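Local coordinates for geranyltranstransferase (PDB 1RTR) that catalyses the condensation of isopentenyl diphosphate with allylic diphosphates such as geranyl diphosphate to make the isoprenoid precursor farnesyl diphosphate, at the interface of chains A and B. Numbering follows the deposited sequence. Chains: chain A/B, geranyltranstransferase.

Contact 1: the interface of chains A and B. Residues chain A 147, 151-152, 154-155; chain B 30, 34, 110, 113-114.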
ATOM      1  N   HIS A 147      -4.644   7.712  -4.900  1.00 46.88           N
ATOM      2  CA  HIS A 147      -5.863   8.113  -5.584  1.00 47.04           C
ATOM      3  C   HIS A 147      -5.667   9.264  -6.566  1.00 47.12           C
ATOM      4  O   HIS A 147      -6.391   9.336  -7.543  1.00 47.55           O
ATOM      5  CB  HIS A 147      -7.010   8.365  -4.604  1.00 46.79           C
ATOM      6  CG  HIS A 147      -6.841   9.587  -3.763  1.00 47.07           C
ATOM      7  ND1 HIS A 147      -7.714  10.649  -3.820  1.00 47.55           N
ATOM      8  CD2 HIS A 147      -5.919   9.908  -2.827  1.00 47.38           C
ATOM      9  CE1 HIS A 147      -7.333  11.577  -2.961  1.00 48.09           C
ATOM     10  NE2 HIS A 147      -6.244  11.153  -2.349  1.00 47.97           N
ATOM     11  N   VAL A 151      -3.316   4.876  -8.998  1.00 47.94           N
ATOM     12  CA  VAL A 151      -4.641   4.234  -8.952  1.00 48.06           C
ATOM     13  C   VAL A 151      -5.782   5.128  -9.448  1.00 48.28           C
ATOM     14  O   VAL A 151      -6.748   4.620 -10.007  1.00 48.56           O
ATOM     15  CB  VAL A 151      -5.003   3.390  -7.647  1.00 47.89           C
ATOM     16  CG1 VAL A 151      -3.890   3.328  -6.679  1.00 47.22           C
ATOM     17  CG2 VAL A 151      -6.319   3.856  -6.993  1.00 47.28           C
ATOM     18  N   GLY A 152      -5.654   6.441  -9.267  1.00 48.98           N
ATOM     19  CA  GLY A 152      -6.621   7.402  -9.782  1.00 49.63           C
ATOM     20  C   GLY A 152      -6.691   7.353 -11.302  1.00 50.64           C
ATOM     21  O   GLY A 152      -7.761   7.491 -11.883  1.00 50.77           O
ATOM     22  N   GLN A 154      -5.987   4.636 -13.118  1.00 53.92           N
ATOM     23  CA  GLN A 154      -6.665   3.383 -13.433  1.00 54.88           C
ATOM     24  C   GLN A 154      -8.167   3.571 -13.315  1.00 54.82           C
ATOM     25  O   GLN A 154      -8.908   3.019 -14.111  1.00 54.84           O
ATOM     26  CB  GLN A 154      -6.227   2.247 -12.512  1.00 55.35           C
ATOM     27  CG  GLN A 154      -5.345   1.177 -13.159  1.00 57.58           C
ATOM     28  CD  GLN A 154      -5.967   0.508 -14.385  1.00 59.80           C
ATOM     29  OE1 GLN A 154      -7.054  -0.077 -14.318  1.00 61.15           O
ATOM     30  NE2 GLN A 154      -5.260   0.576 -15.499  1.00 59.12           N
ATOM     31  N   MET A 155      -8.616   4.336 -12.319  1.00 55.02           N
ATOM     32  CA  MET A 155     -10.049   4.611 -12.176  1.00 55.15           C
ATOM     33  C   MET A 155     -10.532   5.341 -13.425  1.00 55.36           C
ATOM     34  O   MET A 155     -11.446   4.867 -14.099  1.00 55.24           O
ATOM     35  CB  MET A 155     -10.360   5.428 -10.921  1.00 54.76           C
ATOM     36  CG  MET A 155     -10.737   4.601  -9.695  1.00 54.36           C
ATOM     37  SD  MET A 155     -12.283   3.673  -9.761  1.00 51.65           S
ATOM     38  CE  MET A 155     -13.515   4.979  -9.841  1.00 51.10           C
TER
ATOM     39  N   LEU B  30     -13.891   7.266  -7.157  1.00 60.27           N
ATOM     40  CA  LEU B  30     -12.873   6.719  -6.255  1.00 59.43           C
ATOM     41  C   LEU B  30     -13.013   7.250  -4.841  1.00 59.10           C
ATOM     42  O   LEU B  30     -13.097   6.484  -3.892  1.00 58.71           O
ATOM     43  CB  LEU B  30     -11.451   7.005  -6.754  1.00 58.97           C
ATOM     44  CG  LEU B  30     -10.389   5.889  -6.741  1.00 58.31           C
ATOM     45  CD1 LEU B  30      -9.007   6.491  -6.748  1.00 57.13           C
ATOM     46  CD2 LEU B  30     -10.493   4.869  -5.627  1.00 56.21           C
ATOM     47  N   MET B  34     -14.174   5.282  -1.541  1.00 55.29           N
ATOM     48  CA  MET B  34     -13.268   5.258  -0.399  1.00 53.97           C
ATOM     49  C   MET B  34     -14.017   5.716   0.853  1.00 54.59           C
ATOM     50  O   MET B  34     -13.981   5.041   1.877  1.00 54.48           O
ATOM     51  CB  MET B  34     -12.034   6.143  -0.641  1.00 53.18           C
ATOM     52  CG  MET B  34     -11.007   5.580  -1.636  1.00 49.28           C
ATOM     53  SD  MET B  34      -9.897   6.851  -2.299  1.00 40.25           S
ATOM     54  CE  MET B  34      -8.744   7.020  -0.958  1.00 40.49           C
ATOM     55  N   LEU B 110     -10.103  -0.775  -6.425  1.00 48.79           N
ATOM     56  CA  LEU B 110      -9.269   0.423  -6.468  1.00 48.32           C
ATOM     57  C   LEU B 110      -9.424   1.280  -5.203  1.00 48.37           C
ATOM     58  O   LEU B 110      -8.446   1.880  -4.726  1.00 48.41           O
ATOM     59  CB  LEU B 110      -9.510   1.237  -7.754  1.00 48.12           C
ATOM     60  CG  LEU B 110      -9.225   0.567  -9.118  1.00 48.02           C
ATOM     61  CD1 LEU B 110      -9.397   1.560 -10.244  1.00 47.24           C
ATOM     62  CD2 LEU B 110      -7.855  -0.106  -9.234  1.00 45.93           C
ATOM     63  N   ASP B 113      -7.052  -0.402  -2.722  1.00 47.32           N
ATOM     64  CA  ASP B 113      -5.657  -0.079  -3.026  1.00 46.82           C
ATOM     65  C   ASP B 113      -5.332   1.359  -2.609  1.00 46.26           C
ATOM     66  O   ASP B 113      -4.275   1.631  -1.997  1.00 46.16           O
ATOM     67  CB  ASP B 113      -5.365  -0.283  -4.514  1.00 46.85           C
ATOM     68  CG  ASP B 113      -5.509  -1.743  -4.953  1.00 48.82           C
ATOM     69  OD1 ASP B 113      -5.623  -1.993  -6.177  1.00 51.03           O
ATOM     70  OD2 ASP B 113      -5.525  -2.710  -4.162  1.00 49.28           O
ATOM     71  N   ALA B 114      -6.252   2.273  -2.919  1.00 45.20           N
ATOM     72  CA  ALA B 114      -6.050   3.692  -2.641  1.00 44.62           C
ATOM     73  C   ALA B 114      -5.968   3.933  -1.141  1.00 44.13           C
ATOM     74  O   ALA B 114      -5.064   4.644  -0.672  1.00 44.30           O
ATOM     75  CB  ALA B 114      -7.165   4.541  -3.276  1.00 44.78           C
TER
HETATM   76  O   HOH W   1      -4.412   7.219  -2.107  1.00 46.97           O

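Contact 2: the interface of chains A and B. Residues chain A 77, 81, 109, 113, 116; chain B 77, 81, 109, 113, 116.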
ATOM      1  N   TYR A  77       2.475  -5.025  -8.624  1.00 48.75           N
ATOM      2  CA  TYR A  77       1.158  -5.108  -7.990  1.00 48.52           C
ATOM      3  C   TYR A  77       0.056  -4.500  -8.867  1.00 48.55           C
ATOM      4  O   TYR A  77      -1.041  -5.046  -8.941  1.00 48.57           O
ATOM      5  CB  TYR A  77       1.159  -4.479  -6.577  1.00 48.19           C
ATOM      6  CG  TYR A  77       0.167  -3.347  -6.383  1.00 46.53           C
ATOM      7  CD1 TYR A  77      -1.209  -3.594  -6.271  1.00 45.77           C
ATOM      8  CD2 TYR A  77       0.601  -2.033  -6.320  1.00 46.17           C
ATOM      9  CE1 TYR A  77      -2.124  -2.546  -6.103  1.00 46.77           C
ATOM     10  CE2 TYR A  77      -0.307  -0.968  -6.155  1.00 46.67           C
ATOM     11  CZ  TYR A  77      -1.658  -1.238  -6.037  1.00 46.74           C
ATOM     12  OH  TYR A  77      -2.538  -0.200  -5.866  1.00 48.34           O
ATOM     13  N   HIS A  81      -3.374  -6.587 -10.304  1.00 53.20           N
ATOM     14  CA  HIS A  81      -4.740  -6.089 -10.180  1.00 54.16           C
ATOM     15  C   HIS A  81      -5.349  -5.743 -11.543  1.00 55.30           C
ATOM     16  O   HIS A  81      -6.490  -6.136 -11.803  1.00 55.18           O
ATOM     17  CB  HIS A  81      -4.849  -4.921  -9.196  1.00 53.33           C
ATOM     18  CG  HIS A  81      -4.816  -5.332  -7.756  1.00 53.48           C
ATOM     19  ND1 HIS A  81      -4.229  -6.507  -7.322  1.00 52.47           N
ATOM     20  CD2 HIS A  81      -5.275  -4.710  -6.645  1.00 51.70           C
ATOM     21  CE1 HIS A  81      -4.340  -6.592  -6.009  1.00 51.12           C
ATOM     22  NE2 HIS A  81      -4.970  -5.515  -5.575  1.00 51.34           N
ATOM     23  N   ILE A 109      -5.363 -11.134  -5.851  1.00 52.35           N
ATOM     24  CA  ILE A 109      -5.738  -9.907  -5.152  1.00 52.22           C
ATOM     25  C   ILE A 109      -4.787  -9.682  -3.980  1.00 52.01           C
ATOM     26  O   ILE A 109      -4.173  -8.618  -3.860  1.00 51.98           O
ATOM     27  CB  ILE A 109      -7.206  -9.973  -4.656  1.00 52.45           C
ATOM     28  CG1 ILE A 109      -8.178  -9.950  -5.837  1.00 52.69           C
ATOM     29  CG2 ILE A 109      -7.515  -8.823  -3.706  1.00 51.87           C
ATOM     30  CD1 ILE A 109      -9.562 -10.502  -5.505  1.00 53.91           C
ATOM     31  N   ASP A 113      -1.940  -6.907  -2.960  1.00 46.73           N
ATOM     32  CA  ASP A 113      -1.978  -6.168  -1.693  1.00 46.16           C
ATOM     33  C   ASP A 113      -0.687  -6.289  -0.885  1.00 45.79           C
ATOM     34  O   ASP A 113      -0.198  -5.292  -0.323  1.00 45.38           O
ATOM     35  CB  ASP A 113      -3.159  -6.628  -0.857  1.00 46.35           C
ATOM     36  CG  ASP A 113      -4.480  -6.252  -1.485  1.00 47.94           C
ATOM     37  OD1 ASP A 113      -5.540  -6.708  -0.991  1.00 49.83           O
ATOM     38  OD2 ASP A 113      -4.549  -5.519  -2.495  1.00 49.24           O
ATOM     39  N   LEU A 116       2.201  -4.231  -2.627  1.00 42.96           N
ATOM     40  CA  LEU A 116       2.006  -2.845  -2.260  1.00 43.19           C
ATOM     41  C   LEU A 116       2.549  -2.602  -0.865  1.00 43.28           C
ATOM     42  O   LEU A 116       3.376  -1.711  -0.660  1.00 43.60           O
ATOM     43  CB  LEU A 116       0.512  -2.476  -2.306  1.00 43.83           C
ATOM     44  CG  LEU A 116       0.117  -1.064  -2.743  1.00 44.16           C
ATOM     45  CD1 LEU A 116      -1.337  -0.691  -2.391  1.00 43.69           C
ATOM     46  CD2 LEU A 116       1.080   0.000  -2.248  1.00 43.33           C
TER
ATOM     47  N   TYR B  77      -9.879  -0.973   4.128  1.00 48.31           N
ATOM     48  CA  TYR B  77      -9.471  -1.505   2.829  1.00 48.29           C
ATOM     49  C   TYR B  77      -9.541  -3.035   2.778  1.00 48.70           C
ATOM     50  O   TYR B  77      -9.962  -3.601   1.761  1.00 49.08           O
ATOM     51  CB  TYR B  77      -8.086  -0.998   2.402  1.00 48.06           C
ATOM     52  CG  TYR B  77      -7.030  -2.069   2.290  1.00 47.44           C
ATOM     53  CD1 TYR B  77      -6.004  -2.162   3.231  1.00 47.03           C
ATOM     54  CD2 TYR B  77      -7.059  -3.005   1.259  1.00 46.20           C
ATOM     55  CE1 TYR B  77      -5.041  -3.159   3.148  1.00 45.79           C
ATOM     56  CE2 TYR B  77      -6.097  -4.001   1.171  1.00 45.96           C
ATOM     57  CZ  TYR B  77      -5.093  -4.062   2.111  1.00 45.70           C
ATOM     58  OH  TYR B  77      -4.131  -5.033   2.015  1.00 47.15           O
ATOM     59  N   HIS B  81     -11.783  -5.413   0.338  1.00 54.13           N
ATOM     60  CA  HIS B  81     -11.269  -6.537  -0.422  1.00 55.10           C
ATOM     61  C   HIS B  81     -11.889  -7.848   0.042  1.00 56.07           C
ATOM     62  O   HIS B  81     -12.216  -8.701  -0.786  1.00 56.46           O
ATOM     63  CB  HIS B  81      -9.738  -6.567  -0.406  1.00 54.85           C
ATOM     64  CG  HIS B  81      -9.108  -5.612  -1.378  1.00 54.75           C
ATOM     65  ND1 HIS B  81      -7.768  -5.648  -1.698  1.00 54.28           N
ATOM     66  CD2 HIS B  81      -9.636  -4.589  -2.093  1.00 54.22           C
ATOM     67  CE1 HIS B  81      -7.498  -4.698  -2.574  1.00 52.63           C
ATOM     68  NE2 HIS B  81      -8.613  -4.039  -2.828  1.00 53.66           N
ATOM     69  N   ILE B 109     -12.143  -2.616  -5.717  1.00 49.81           N
ATOM     70  CA  ILE B 109     -10.733  -3.004  -5.659  1.00 49.89           C
ATOM     71  C   ILE B 109      -9.835  -1.765  -5.569  1.00 49.68           C
ATOM     72  O   ILE B 109      -8.916  -1.710  -4.726  1.00 49.77           O
ATOM     73  CB  ILE B 109     -10.337  -3.864  -6.878  1.00 50.12           C
ATOM     74  CG1 ILE B 109     -11.023  -5.228  -6.824  1.00 50.12           C
ATOM     75  CG2 ILE B 109      -8.822  -4.010  -6.975  1.00 49.72           C
ATOM     76  CD1 ILE B 109     -11.302  -5.803  -8.196  1.00 50.81           C
ATOM     77  N   ASP B 113      -7.052  -0.402  -2.722  1.00 47.32           N
ATOM     78  CA  ASP B 113      -5.657  -0.079  -3.026  1.00 46.82           C
ATOM     79  C   ASP B 113      -5.332   1.359  -2.609  1.00 46.26           C
ATOM     80  O   ASP B 113      -4.275   1.631  -1.997  1.00 46.16           O
ATOM     81  CB  ASP B 113      -5.365  -0.283  -4.514  1.00 46.85           C
ATOM     82  CG  ASP B 113      -5.509  -1.743  -4.953  1.00 48.82           C
ATOM     83  OD1 ASP B 113      -5.623  -1.993  -6.177  1.00 51.03           O
ATOM     84  OD2 ASP B 113      -5.525  -2.710  -4.162  1.00 49.28           O
ATOM     85  N   LEU B 116      -5.201   1.685   1.270  1.00 43.37           N
ATOM     86  CA  LEU B 116      -3.922   1.138   1.688  1.00 43.64           C
ATOM     87  C   LEU B 116      -2.827   2.194   1.524  1.00 43.65           C
ATOM     88  O   LEU B 116      -2.075   2.473   2.465  1.00 43.43           O
ATOM     89  CB  LEU B 116      -3.559  -0.118   0.869  1.00 43.84           C
ATOM     90  CG  LEU B 116      -2.733  -1.233   1.541  1.00 45.50           C
ATOM     91  CD1 LEU B 116      -2.148  -2.266   0.552  1.00 46.65           C
ATOM     92  CD2 LEU B 116      -1.636  -0.728   2.461  1.00 46.64           C
TER

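Contact 1: the interface of chains A and B
A:Met155 and B:Leu30 meet at an apolar patch of the all-helical polyprenyl synthetase fold, where helix 150-159 of one subunit rests on helices 30-38 and 105-124 of the other, and the thioether chain shows how a flexible side chain can serve two neighbours along its length. Its CB lies 4.0 Å from CD1 of B:Leu110. CG is wedged between the two leucines: the branch carbon CG of B:Leu30 is 3.2 Å from A:Met155 CG, a tight approach, and B:Leu110 CD1 reaches the same methylene at 3.4 Å. The sulphur still lies against B:Leu110 CD1, while bends at chi2 and chi3 (both -66°) bring the terminal CE back to the backbone N of B:Leu30, 3.5 Å away. A:Met155 crosses B:Leu30 obliquely but runs antiparallel to B:Leu110, so the two leucines touch it from different directions.

The CD1 branch of B:Leu30 leaves the methionine and points into chain A, with A:His147 CB at 3.5 Å and the CA of A:Gly152 also close by. A:His147 thus contributes its CB, not its ring, to this leucine, and the sulphur of B:Met34 packs against the same CB. A:Val151 stands at about a right angle to B:Leu30; its CG2 approaches the leucine CD1 and the methyl of B:Ala114, and lies 3.7 Å from the carbonyl O of B:Leu110. Beside these apolar contacts, a water links the two backbones: A:His147 N hydrogen-bonds to it at 2.8 Å (158° at H), and the water in turn lies 3.0 Å from B:Ala114 O.

Contact 2: the interface of chains A and B
OD1 of A:Asp113 accepts a short hydrogen bond from ND1 of B:His81, 2.6 Å long with 150° at H, across the two-fold centre of the farnesyl pyrophosphate synthase dimer. The histidine immediately precedes the first aspartate-rich DDXXXXD motif of this prenyltransferase family, near the C-terminal end of its helix; the motif binds the magnesium-bridged allylic diphosphate. Carboxylate and imidazole reach tip to tip and are nearly coplanar, with OD1 using its syn lone pair, and the carboxylate may polarise the ring. The other ring nitrogen, B:His81 NE2, is tied in the ring plane to the carbonyl O of B:Ile109 at 3.0 Å, so the ring is pinned from two sides, and B:Tyr77 covers one of its faces.

As modelled, A:Asp113 OD2 also receives A:His81 NE2 at 3.1 Å, on the syn side but tilted from the carboxylate plane. This pair is doubtful, because the A:His81 ring is set about half a turn from its twin (chi2 24° against -168°), which places carbon CD2 2.8 Å from OD1 of B:Asp113. In the opposite orientation a nitrogen would face this oxygen, and NE2 would exchange A:Asp113 OD2 for the carbonyl O of A:Ile109, which lies in plane at the ring's edge, as in the twin.

A:Tyr77 passes B:Asp113 with ring and carboxylate planes almost perpendicular, presenting its edge to OD1, while A:Leu116 CG lies 3.4 Å above one face of the A:Tyr77 ring, toward its rim. On the symmetry axis, the two Leu116 side chains meet end on, A:Leu116 CD1 lying 3.4 Å from B:Leu116 CD1.

Contact 1 and contact 2 lie about 10 Å apart, measured between the centres of their C-alpha atoms, and both draw on helix 105-124 of chain B. B:Asp113 belongs to each: its carboxylate faces A:His81 in contact 2, while its CB borders the apolar patch of contact 1. Contact 2 straddles the symmetry axis and contains both copies of its residues, whereas contact 1 lies to one side and recurs with the chains exchanged. The helix thus couples polar pairing beside the axis to flanking apolar packing, which plausibly helps hold the homodimer and position the helices that carry catalytic motifs.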